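Local coordinates for protein N-acetylglucosaminidase (Ostrinia furnacalis, PDB 3OZP) that hydrolyses chitooligosaccharides, releasing one beta-linked N-acetylglucosamine at a time from the non-reducing end, at residues A[269-274]-A[337-342]; A[187-192]-A[220-225]; A[453-458]-A[467-472]. All coordinates share one frame; numbering follows the deposited sequence.

Contact 1: residues A[269-274]-A[337-342]; sequences GVRVLP and TDIFHM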
loop_
_atom_site.group_PDB
_atom_site.type_symbol
_atom_site.label_atom_id
_atom_site.label_comp_id
_atom_site.label_asym_id
_atom_site.label_seq_id
_atom_site.Cartn_x
_atom_site.Cartn_y
_atom_site.Cartn_z
ATOM N N GLY A 269 -22.535 -10.410 -8.376
ATOM C CA GLY A 269 -23.222 -9.269 -8.988
ATOM C C GLY A 269 -22.287 -8.290 -9.676
ATOM O O GLY A 269 -22.623 -7.114 -9.843
ATOM N N VAL A 270 -21.117 -8.778 -10.083
ATOM C CA VAL A 270 -20.114 -7.945 -10.743
ATOM C C VAL A 270 -19.921 -8.338 -12.212
ATOM O O VAL A 270 -19.490 -9.450 -12.531
ATOM C CB VAL A 270 -18.755 -7.956 -9.989
ATOM C CG1 VAL A 270 -17.668 -7.197 -10.783
ATOM C CG2 VAL A 270 -18.909 -7.370 -8.597
ATOM N N ARG A 271 -20.271 -7.398 -13.084
ATOM C CA ARG A 271 -20.051 -7.469 -14.525
ATOM C C ARG A 271 -18.558 -7.289 -14.815
ATOM O O ARG A 271 -17.961 -6.292 -14.410
ATOM C CB ARG A 271 -20.855 -6.337 -15.181
ATOM C CG ARG A 271 -20.517 -5.993 -16.623
ATOM C CD ARG A 271 -20.925 -4.546 -16.936
ATOM N NE ARG A 271 -22.361 -4.388 -17.184
ATOM C CZ ARG A 271 -23.205 -3.669 -16.440
ATOM N NH1 ARG A 271 -24.484 -3.597 -16.783
ATOM N NH2 ARG A 271 -22.787 -3.018 -15.359
ATOM N N VAL A 272 -17.960 -8.261 -15.501
ATOM C CA VAL A 272 -16.563 -8.147 -15.919
ATOM C C VAL A 272 -16.504 -7.656 -17.366
ATOM O O VAL A 272 -16.804 -8.392 -18.305
ATOM C CB VAL A 272 -15.775 -9.472 -15.710
ATOM C CG1 VAL A 272 -14.317 -9.311 -16.147
ATOM C CG2 VAL A 272 -15.848 -9.909 -14.252
ATOM N N LEU A 273 -16.118 -6.396 -17.520
ATOM C CA LEU A 273 -16.196 -5.680 -18.785
ATOM C C LEU A 273 -14.793 -5.484 -19.377
ATOM O O LEU A 273 -13.984 -4.737 -18.823
ATOM C CB LEU A 273 -16.879 -4.323 -18.549
ATOM C CG LEU A 273 -17.511 -3.518 -19.688
ATOM C CD1 LEU A 273 -18.269 -2.312 -19.117
ATOM C CD2 LEU A 273 -16.491 -3.059 -20.726
ATOM N N PRO A 274 -14.498 -6.160 -20.506
ATOM C CA PRO A 274 -13.163 -6.064 -21.099
ATOM C C PRO A 274 -12.977 -4.801 -21.930
ATOM O O PRO A 274 -13.928 -4.329 -22.565
ATOM C CB PRO A 274 -13.101 -7.291 -22.012
ATOM C CG PRO A 274 -14.523 -7.492 -22.448
ATOM C CD PRO A 274 -15.366 -7.095 -21.250
ATOM N N THR A 337 -20.680 -9.877 -20.064
ATOM C CA THR A 337 -20.726 -8.446 -20.352
ATOM C C THR A 337 -21.751 -8.095 -21.425
ATOM O O THR A 337 -21.912 -8.810 -22.417
ATOM C CB THR A 337 -19.342 -7.848 -20.713
ATOM O OG1 THR A 337 -19.408 -6.417 -20.630
ATOM C CG2 THR A 337 -18.885 -8.260 -22.116
ATOM N N ASP A 338 -22.434 -6.980 -21.191
ATOM C CA ASP A 338 -23.443 -6.437 -22.090
ATOM C C ASP A 338 -22.865 -5.254 -22.856
ATOM O O ASP A 338 -23.521 -4.691 -23.732
ATOM C CB ASP A 338 -24.665 -5.986 -21.278
ATOM C CG ASP A 338 -24.293 -5.083 -20.103
ATOM O OD1 ASP A 338 -23.246 -5.325 -19.460
ATOM O OD2 ASP A 338 -25.050 -4.129 -19.809
ATOM N N ILE A 339 -21.633 -4.883 -22.510
ATOM C CA ILE A 339 -20.986 -3.680 -23.033
ATOM C C ILE A 339 -19.527 -3.987 -23.373
ATOM O O ILE A 339 -18.893 -4.810 -22.717
ATOM C CB ILE A 339 -21.039 -2.522 -21.994
ATOM C CG1 ILE A 339 -22.483 -2.202 -21.581
ATOM C CG2 ILE A 339 -20.386 -1.270 -22.544
ATOM C CD1 ILE A 339 -22.584 -1.389 -20.287
ATOM N N PHE A 340 -18.998 -3.325 -24.395
ATOM C CA PHE A 340 -17.599 -3.485 -24.774
ATOM C C PHE A 340 -16.910 -2.125 -24.798
ATOM O O PHE A 340 -17.445 -1.160 -25.352
ATOM C CB PHE A 340 -17.502 -4.182 -26.136
ATOM C CG PHE A 340 -16.101 -4.562 -26.543
ATOM C CD1 PHE A 340 -15.647 -4.286 -27.831
ATOM C CD2 PHE A 340 -15.243 -5.211 -25.656
ATOM C CE1 PHE A 340 -14.359 -4.642 -28.228
ATOM C CE2 PHE A 340 -13.952 -5.568 -26.045
ATOM C CZ PHE A 340 -13.511 -5.284 -27.333
ATOM N N HIS A 341 -15.735 -2.048 -24.179
ATOM C CA HIS A 341 -14.950 -0.820 -24.158
ATOM C C HIS A 341 -13.888 -0.919 -25.251
ATOM O O HIS A 341 -13.125 -1.896 -25.304
ATOM C CB HIS A 341 -14.309 -0.631 -22.779
ATOM C CG HIS A 341 -13.880 0.776 -22.481
ATOM N ND1 HIS A 341 -13.039 1.496 -23.302
ATOM C CD2 HIS A 341 -14.148 1.580 -21.424
ATOM C CE1 HIS A 341 -12.828 2.690 -22.779
ATOM N NE2 HIS A 341 -13.486 2.764 -21.635
ATOM N N MET A 342 -13.841 0.086 -26.120
ATOM C CA MET A 342 -12.916 0.081 -27.257
ATOM C C MET A 342 -11.819 1.141 -27.147
ATOM O O MET A 342 -11.081 1.387 -28.100
ATOM C CB MET A 342 -13.686 0.195 -28.577
ATOM C CG MET A 342 -14.652 -0.961 -28.795
ATOM S SD MET A 342 -15.419 -1.024 -30.426
ATOM C CE MET A 342 -14.056 -1.600 -31.434
HETATM O O HOH W 1 -17.875 -10.891 -18.889
#
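In the eight-stranded parallel barrel of the family 20 catalytic domain, Arg271, Leu273 and Pro274 of the third strand meet residues 337-342, which lead into the fourth. The axes of 271-274 and 340-342 run in the same sense at 27° and come within 6.1 Å, and the backbone link between them here is slight: His341 N gives a weak hydrogen bond to Pro274 O. Lower down, a water donates to Val272 O and weakly accepts from Thr337 N, linking the third strand to the loop that leads into the fourth. A salt bridge joins the entry ends. Arg271 grips Asp338 side-on, one nitrogen to each oxygen: NE reaches the syn lone pair of OD1 at 2.6 Å, nearly straight at 167°, and NH1 meets OD2 at 3.1 Å, tilted from the guanidinium plane. The two flat groups lie almost coplanar, while Ile339 CD1 covers one guanidinium face. The bend at chi3 (-79°) turns the arginine's head sharply off the line of its aliphatic stem. NH2 goes to Thr220 OG1, so the guanidinium of the third strand ties the second strand to the loop entering the fourth. A methionine in place of Arg271 would probably leave the Asp338 carboxylate without its countercharge and Thr220 OG1 without this donor. Further along, Leu273 packs CD1 against Ile339 CB at 4.0 Å, and its CG lies near both Ile339 O and Thr337 OG1. Thr337 OG1 donates to Ile339 O at 2.7 Å, in the carbonyl plane, within the loop before the strand. Pro274 CD packs against Thr337 CG2, 3.8 Å away, and Pro274 CG rests 4.0 Å from Phe340 CD2.

Contact 2: residues A[187-192]-A[220-225]; sequences YPYRGI and TFHWHI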
loop_
_atom_site.group_PDB
_atom_site.type_symbol
_atom_site.label_atom_id
_atom_site.label_comp_id
_atom_site.label_asym_id
_atom_site.label_seq_id
_atom_site.Cartn_x
_atom_site.Cartn_y
_atom_site.Cartn_z
ATOM N N TYR A 187 -27.352 4.937 -9.517
ATOM C CA TYR A 187 -26.719 4.670 -10.820
ATOM C C TYR A 187 -26.514 3.177 -11.075
ATOM O O TYR A 187 -26.122 2.444 -10.165
ATOM C CB TYR A 187 -25.377 5.395 -10.939
ATOM C CG TYR A 187 -25.470 6.888 -10.779
ATOM C CD1 TYR A 187 -25.965 7.691 -11.809
ATOM C CD2 TYR A 187 -25.075 7.500 -9.596
ATOM C CE1 TYR A 187 -26.060 9.071 -11.661
ATOM C CE2 TYR A 187 -25.163 8.875 -9.437
ATOM C CZ TYR A 187 -25.662 9.655 -10.468
ATOM O OH TYR A 187 -25.749 11.020 -10.311
ATOM N N PRO A 188 -26.786 2.721 -12.318
ATOM C CA PRO A 188 -26.632 1.315 -12.689
ATOM C C PRO A 188 -25.182 0.878 -12.962
ATOM O O PRO A 188 -24.899 -0.315 -12.927
ATOM C CB PRO A 188 -27.457 1.205 -13.978
ATOM C CG PRO A 188 -27.447 2.575 -14.547
ATOM C CD PRO A 188 -27.471 3.494 -13.373
ATOM N N TYR A 189 -24.293 1.826 -13.252
ATOM C CA TYR A 189 -22.891 1.509 -13.535
ATOM C C TYR A 189 -22.003 2.025 -12.408
ATOM O O TYR A 189 -21.810 3.231 -12.254
ATOM C CB TYR A 189 -22.452 2.094 -14.888
ATOM C CG TYR A 189 -21.079 1.635 -15.364
ATOM C CD1 TYR A 189 -20.943 0.829 -16.493
ATOM C CD2 TYR A 189 -19.917 2.016 -14.689
ATOM C CE1 TYR A 189 -19.680 0.409 -16.935
ATOM C CE2 TYR A 189 -18.658 1.598 -15.118
ATOM C CZ TYR A 189 -18.549 0.801 -16.242
ATOM O OH TYR A 189 -17.304 0.392 -16.665
ATOM N N ARG A 190 -21.474 1.102 -11.613
ATOM C CA ARG A 190 -20.663 1.457 -10.448
ATOM C C ARG A 190 -19.378 0.641 -10.499
ATOM O O ARG A 190 -19.353 -0.519 -10.098
ATOM C CB ARG A 190 -21.447 1.213 -9.151
ATOM C CG ARG A 190 -22.837 1.890 -9.144
ATOM C CD ARG A 190 -23.628 1.675 -7.850
ATOM N NE ARG A 190 -23.840 0.260 -7.541
ATOM C CZ ARG A 190 -24.733 -0.522 -8.142
ATOM N NH1 ARG A 190 -24.843 -1.795 -7.777
ATOM N NH2 ARG A 190 -25.511 -0.046 -9.106
ATOM N N GLY A 191 -18.317 1.255 -11.016
ATOM C CA GLY A 191 -17.162 0.486 -11.456
ATOM C C GLY A 191 -15.795 0.771 -10.872
ATOM O O GLY A 191 -15.571 1.786 -10.208
ATOM N N ILE A 192 -14.887 -0.169 -11.120
ATOM C CA ILE A 192 -13.453 0.022 -10.928
ATOM C C ILE A 192 -12.757 -0.398 -12.218
ATOM O O ILE A 192 -13.031 -1.478 -12.756
ATOM C CB ILE A 192 -12.901 -0.814 -9.746
ATOM C CG1 ILE A 192 -13.450 -0.286 -8.411
ATOM C CG2 ILE A 192 -11.366 -0.791 -9.742
ATOM C CD1 ILE A 192 -13.088 -1.125 -7.214
ATOM N N THR A 220 -19.276 -3.375 -11.429
ATOM C CA THR A 220 -18.578 -3.392 -12.713
ATOM C C THR A 220 -17.065 -3.376 -12.557
ATOM O O THR A 220 -16.476 -2.458 -11.982
ATOM C CB THR A 220 -19.025 -2.244 -13.660
ATOM O OG1 THR A 220 -20.453 -2.266 -13.803
ATOM C CG2 THR A 220 -18.388 -2.417 -15.042
ATOM N N PHE A 221 -16.449 -4.419 -13.081
ATOM C CA PHE A 221 -15.015 -4.496 -13.129
ATOM C C PHE A 221 -14.592 -4.300 -14.580
ATOM O O PHE A 221 -14.851 -5.145 -15.439
ATOM C CB PHE A 221 -14.565 -5.837 -12.574
ATOM C CG PHE A 221 -13.095 -5.950 -12.396
ATOM C CD1 PHE A 221 -12.447 -7.122 -12.740
ATOM C CD2 PHE A 221 -12.360 -4.896 -11.863
ATOM C CE1 PHE A 221 -11.093 -7.247 -12.577
ATOM C CE2 PHE A 221 -11.007 -5.002 -11.691
ATOM C CZ PHE A 221 -10.359 -6.188 -12.050
ATOM N N HIS A 222 -13.972 -3.153 -14.827
ATOM C CA HIS A 222 -13.521 -2.735 -16.147
ATOM C C HIS A 222 -12.063 -3.162 -16.261
ATOM O O HIS A 222 -11.174 -2.587 -15.633
ATOM C CB HIS A 222 -13.736 -1.215 -16.282
ATOM C CG HIS A 222 -13.096 -0.571 -17.477
ATOM N ND1 HIS A 222 -12.382 -1.263 -18.433
ATOM C CD2 HIS A 222 -13.092 0.724 -17.877
ATOM C CE1 HIS A 222 -11.947 -0.423 -19.352
ATOM N NE2 HIS A 222 -12.361 0.790 -19.038
ATOM N N TRP A 223 -11.846 -4.206 -17.053
ATOM C CA TRP A 223 -10.541 -4.850 -17.168
ATOM C C TRP A 223 -9.797 -4.295 -18.378
ATOM O O TRP A 223 -10.038 -4.713 -19.516
ATOM C CB TRP A 223 -10.740 -6.365 -17.285
ATOM C CG TRP A 223 -9.521 -7.212 -17.030
ATOM C CD1 TRP A 223 -8.211 -6.833 -17.130
ATOM C CD2 TRP A 223 -9.509 -8.604 -16.690
ATOM N NE1 TRP A 223 -7.387 -7.895 -16.846
ATOM C CE2 TRP A 223 -8.154 -8.995 -16.575
ATOM C CE3 TRP A 223 -10.511 -9.554 -16.453
ATOM C CZ2 TRP A 223 -7.776 -10.298 -16.244
ATOM C CZ3 TRP A 223 -10.136 -10.851 -16.120
ATOM C CH2 TRP A 223 -8.777 -11.209 -16.017
ATOM N N HIS A 224 -8.911 -3.333 -18.121
ATOM C CA HIS A 224 -8.070 -2.740 -19.150
ATOM C C HIS A 224 -6.889 -3.686 -19.343
ATOM O O HIS A 224 -5.828 -3.528 -18.728
ATOM C CB HIS A 224 -7.613 -1.343 -18.718
ATOM C CG HIS A 224 -6.800 -0.619 -19.747
ATOM N ND1 HIS A 224 -7.358 0.256 -20.656
ATOM C CD2 HIS A 224 -5.468 -0.612 -19.986
ATOM C CE1 HIS A 224 -6.403 0.758 -21.420
ATOM N NE2 HIS A 224 -5.247 0.249 -21.033
ATOM N N ILE A 225 -7.103 -4.676 -20.201
ATOM C CA ILE A 225 -6.257 -5.872 -20.251
ATOM C C ILE A 225 -5.010 -5.744 -21.141
ATOM O O ILE A 225 -4.014 -6.428 -20.900
ATOM C CB ILE A 225 -7.113 -7.138 -20.580
ATOM C CG1 ILE A 225 -6.351 -8.433 -20.272
ATOM C CG2 ILE A 225 -7.679 -7.093 -22.018
ATOM C CD1 ILE A 225 -7.257 -9.656 -20.101
#
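With CG anti to the backbone N (chi1 -171°), the Tyr189 side chain extends across the neighbouring strand, and the Thr220 rotamer, with CG2 anti to its own backbone N, sets OG1 and CG2 beneath the ring. The evidence for a CH-pi contact is direct: Thr220 CB sits 4.1 Å from the ring centroid and 15° off its normal. OG1 lies over the centre of the same face, and Thr220 CG2 comes within 3.4 Å of Tyr189 OH. That phenol is hydrogen-bonded to Glu498, and Thr220 OG1 to Arg271. These residues belong to the first beta-alpha-beta unit of the TIM barrel, where helix 203-215 connects parallel strands 189-195 and 220-224. The axes of 189-192 and 220-224 are turned by 46°, and the bridge pairs are Gly191 with Thr220 and Ile192 with Phe221. Ile192 N donates to Thr220 O at 2.9 Å, nearly along the C=O axis, and His222 N to Ile192 O at 2.8 Å; the bond from Thr220 N to Arg190 O is weak. Gly191 CA and Thr220 CA are 4.3 Å apart, a closeness consistent with the lack of a side chain at Gly191, where a beta carbon would run into Tyr189 CE2. Phe221 CD2 comes obliquely to Ile192 O, 3.6 Å away.

Contact 3: residues A[453-458]-A[467-472]; sequences YFDCGY and NWCSPY. With OAN (O-(2-acetamido-2-deoxy D-glucopyranosylidene) amino-N-phenylcarbamate), chain B.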
loop_
_atom_site.group_PDB
_atom_site.type_symbol
_atom_site.label_atom_id
_atom_site.label_comp_id
_atom_site.label_asym_id
_atom_site.label_seq_id
_atom_site.Cartn_x
_atom_site.Cartn_y
_atom_site.Cartn_z
ATOM N N TYR A 453 -9.055 9.345 -10.220
ATOM C CA TYR A 453 -7.830 8.685 -10.654
ATOM C C TYR A 453 -7.022 8.238 -9.438
ATOM O O TYR A 453 -6.339 9.034 -8.790
ATOM C CB TYR A 453 -7.032 9.576 -11.613
ATOM C CG TYR A 453 -7.364 9.340 -13.073
ATOM C CD1 TYR A 453 -6.370 9.380 -14.049
ATOM C CD2 TYR A 453 -8.674 9.048 -13.474
ATOM C CE1 TYR A 453 -6.672 9.157 -15.389
ATOM C CE2 TYR A 453 -8.983 8.820 -14.807
ATOM C CZ TYR A 453 -7.978 8.874 -15.757
ATOM O OH TYR A 453 -8.283 8.634 -17.072
ATOM N N PHE A 454 -7.128 6.948 -9.130
ATOM C CA PHE A 454 -6.601 6.386 -7.883
ATOM C C PHE A 454 -5.090 6.174 -7.917
ATOM O O PHE A 454 -4.474 5.856 -6.895
ATOM C CB PHE A 454 -7.330 5.081 -7.554
ATOM C CG PHE A 454 -8.670 5.278 -6.876
ATOM C CD1 PHE A 454 -9.374 6.483 -6.996
ATOM C CD2 PHE A 454 -9.241 4.244 -6.141
ATOM C CE1 PHE A 454 -10.618 6.653 -6.370
ATOM C CE2 PHE A 454 -10.479 4.406 -5.515
ATOM C CZ PHE A 454 -11.168 5.614 -5.629
ATOM N N ASP A 455 -4.501 6.382 -9.090
ATOM C CA ASP A 455 -3.059 6.263 -9.276
ATOM C C ASP A 455 -2.292 7.540 -8.915
ATOM O O ASP A 455 -1.075 7.495 -8.696
ATOM C CB ASP A 455 -2.744 5.833 -10.715
ATOM C CG ASP A 455 -3.325 6.780 -11.760
ATOM O OD1 ASP A 455 -4.489 7.217 -11.619
ATOM O OD2 ASP A 455 -2.614 7.086 -12.738
ATOM N N CYS A 456 -3.002 8.671 -8.846
ATOM C CA CYS A 456 -2.382 9.981 -8.605
ATOM C C CYS A 456 -1.721 10.119 -7.238
ATOM O O CYS A 456 -2.215 9.586 -6.239
ATOM C CB CYS A 456 -3.420 11.106 -8.717
ATOM S SG CYS A 456 -4.441 11.093 -10.186
ATOM N N GLY A 457 -0.618 10.864 -7.202
ATOM C CA GLY A 457 -0.025 11.296 -5.939
ATOM C C GLY A 457 1.362 10.774 -5.628
ATOM O O GLY A 457 2.088 11.367 -4.826
ATOM N N TYR A 458 1.741 9.669 -6.256
ATOM C CA TYR A 458 3.006 9.018 -5.922
ATOM C C TYR A 458 4.185 9.650 -6.656
ATOM O O TYR A 458 4.017 10.661 -7.340
ATOM C CB TYR A 458 2.903 7.514 -6.165
ATOM C CG TYR A 458 1.853 6.897 -5.276
ATOM C CD1 TYR A 458 2.175 6.454 -3.996
ATOM C CD2 TYR A 458 0.528 6.802 -5.697
ATOM C CE1 TYR A 458 1.206 5.908 -3.164
ATOM C CE2 TYR A 458 -0.446 6.261 -4.875
ATOM C CZ TYR A 458 -0.096 5.818 -3.614
ATOM O OH TYR A 458 -1.054 5.270 -2.798
ATOM N N ASN A 467 3.966 11.976 -9.842
ATOM C CA ASN A 467 3.262 11.629 -11.083
ATOM C C ASN A 467 2.259 12.715 -11.530
ATOM O O ASN A 467 1.900 13.591 -10.738
ATOM C CB ASN A 467 2.660 10.210 -11.041
ATOM C CG ASN A 467 1.503 10.065 -10.059
ATOM O OD1 ASN A 467 0.736 10.998 -9.822
ATOM N ND2 ASN A 467 1.356 8.864 -9.510
ATOM N N TRP A 468 1.816 12.632 -12.786
ATOM C CA TRP A 468 1.172 13.753 -13.496
ATOM C C TRP A 468 -0.058 14.364 -12.830
ATOM O O TRP A 468 -0.260 15.584 -12.897
ATOM C CB TRP A 468 0.839 13.368 -14.953
ATOM C CG TRP A 468 -0.441 12.577 -15.123
ATOM C CD1 TRP A 468 -0.581 11.216 -15.069
ATOM C CD2 TRP A 468 -1.754 13.103 -15.383
ATOM N NE1 TRP A 468 -1.894 10.865 -15.272
ATOM C CE2 TRP A 468 -2.635 12.001 -15.465
ATOM C CE3 TRP A 468 -2.271 14.398 -15.543
ATOM C CZ2 TRP A 468 -4.004 12.153 -15.713
ATOM C CZ3 TRP A 468 -3.636 14.549 -15.790
ATOM C CH2 TRP A 468 -4.484 13.432 -15.871
ATOM N N CYS A 469 -0.882 13.521 -12.209
ATOM C CA CYS A 469 -2.165 13.969 -11.681
ATOM C C CYS A 469 -2.163 14.122 -10.159
ATOM O O CYS A 469 -3.223 14.228 -9.542
ATOM C CB CYS A 469 -3.307 13.059 -12.164
ATOM S SG CYS A 469 -3.147 11.296 -11.744
ATOM N N SER A 470 -0.969 14.149 -9.566
ATOM C CA SER A 470 -0.805 14.486 -8.149
ATOM C C SER A 470 -1.494 15.827 -7.866
ATOM O O SER A 470 -1.592 16.666 -8.769
ATOM C CB SER A 470 0.678 14.553 -7.780
ATOM O OG SER A 470 1.310 13.304 -8.000
ATOM N N PRO A 471 -1.970 16.046 -6.622
ATOM C CA PRO A 471 -1.786 15.245 -5.404
ATOM C C PRO A 471 -2.651 13.979 -5.298
ATOM O O PRO A 471 -3.553 13.753 -6.109
ATOM C CB PRO A 471 -2.143 16.231 -4.285
ATOM C CG PRO A 471 -3.136 17.158 -4.908
ATOM C CD PRO A 471 -2.784 17.254 -6.370
ATOM N N TYR A 472 -2.340 13.162 -4.295
ATOM C CA TYR A 472 -3.118 11.978 -3.953
ATOM C C TYR A 472 -4.533 12.385 -3.567
ATOM O O TYR A 472 -4.729 13.326 -2.794
ATOM C CB TYR A 472 -2.434 11.246 -2.800
ATOM C CG TYR A 472 -3.109 9.978 -2.321
ATOM C CD1 TYR A 472 -4.009 10.005 -1.254
ATOM C CD2 TYR A 472 -2.814 8.745 -2.902
ATOM C CE1 TYR A 472 -4.618 8.836 -0.793
ATOM C CE2 TYR A 472 -3.416 7.569 -2.446
ATOM C CZ TYR A 472 -4.312 7.624 -1.390
ATOM O OH TYR A 472 -4.907 6.468 -0.934
HETATM C CAH OAN B . -7.704 7.722 -20.531
HETATM C CAG OAN B . -6.366 7.798 -19.795
HETATM O OAN OAN B . -6.334 8.059 -18.594
HETATM N NAI OAN B . -5.277 7.581 -20.566
HETATM C CAB OAN B . -3.886 7.572 -20.057
HETATM C CAC OAN B . -3.662 6.204 -19.366
HETATM O OAJ OAN B . -3.195 5.253 -20.325
HETATM C CAD OAN B . -2.672 6.334 -18.231
HETATM O OAK OAN B . -2.458 5.053 -17.628
HETATM C CAE OAN B . -3.284 7.305 -17.246
HETATM C CAF OAN B . -2.403 7.442 -16.007
HETATM O OAM OAN B . -3.006 8.347 -15.080
HETATM O OAL OAN B . -3.405 8.604 -17.876
HETATM C CAA OAN B . -3.622 8.708 -19.235
HETATM N NAY OAN B . -3.594 9.900 -19.832
HETATM O OAQ OAN B . -3.363 11.071 -18.951
HETATM C CAP OAN B . -2.371 11.933 -19.328
HETATM O OAR OAN B . -2.312 12.363 -20.482
HETATM N NAO OAN B . -1.499 12.323 -18.379
HETATM C CAS OAN B . -0.499 13.182 -18.602
HETATM C CAT OAN B . -0.740 14.559 -18.625
HETATM C CAU OAN B . 0.317 15.450 -18.826
HETATM C CAV OAN B . 1.617 14.965 -18.991
HETATM C CAW OAN B . 1.865 13.593 -18.953
HETATM C CAX OAN B . 0.807 12.703 -18.751
#
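Gly457 is the hollow of this contact: its CA lies 3.2 Å from Ser470 OG and also takes Tyr472 N against it, and a beta carbon there would clash with Tyr472 CB. Into the neighbouring recess, bounded by the backbone of 455-458, goes the Asn467 amide. Its ND2 donates to Asp455 O at 2.9 Å, while OD1 accepts from Gly457 N at 3.0 Å; the backbone closes the ring through Asn467 N to Tyr458 O. Beside it the Cys456–Cys469 disulfide bolts the two type I turns together. At the outer end the Tyr458 and Tyr472 side chains lie side by side with planes at 89°; Tyr458 also meets Tyr472 of the second subunit edge-to-face, and Tyr472 meets Tyr458 of that subunit likewise. At the other end Trp468, swung round by chi1 82°, has Cys469 CB over the centre of one face and the inhibitor's NAO over the centre of the opposite one. Trp468 NE1 donates to OAM of the inhibitor at 2.8 Å, almost straight at 172°, and OAM in turn donates to Asp455 OD2. Tyr453 OH gives its proton to the acetamido oxygen of the inhibitor, OAN, at 2.5 Å. Trp468 is essential for chitooligosaccharide binding, and these cross-linked turns form one wall of the family 20 sugar pocket.

In the fold
From the N terminus of the catalytic domain, contact 2 comes first, closing the 27-residue excursion through helix 203-215 that joins barrel strands one and two. Contact 1 follows, closing a longer loop of 62 residues between strands three and four. The two are in series, neither nested nor crossed, yet they touch: Leu273 N and Phe221 O, like Arg271 O and Phe221 N, are 2.7 Å apart, probable hydrogen bonds that join strands two and three into one sheet. Contact 3 closes last, around an eight-residue excursion within the long loop between helices 449-452 and 475-480. Its centre is about 20 Å from that of contact 2, and it joins the inhibitor site to the dimer interface.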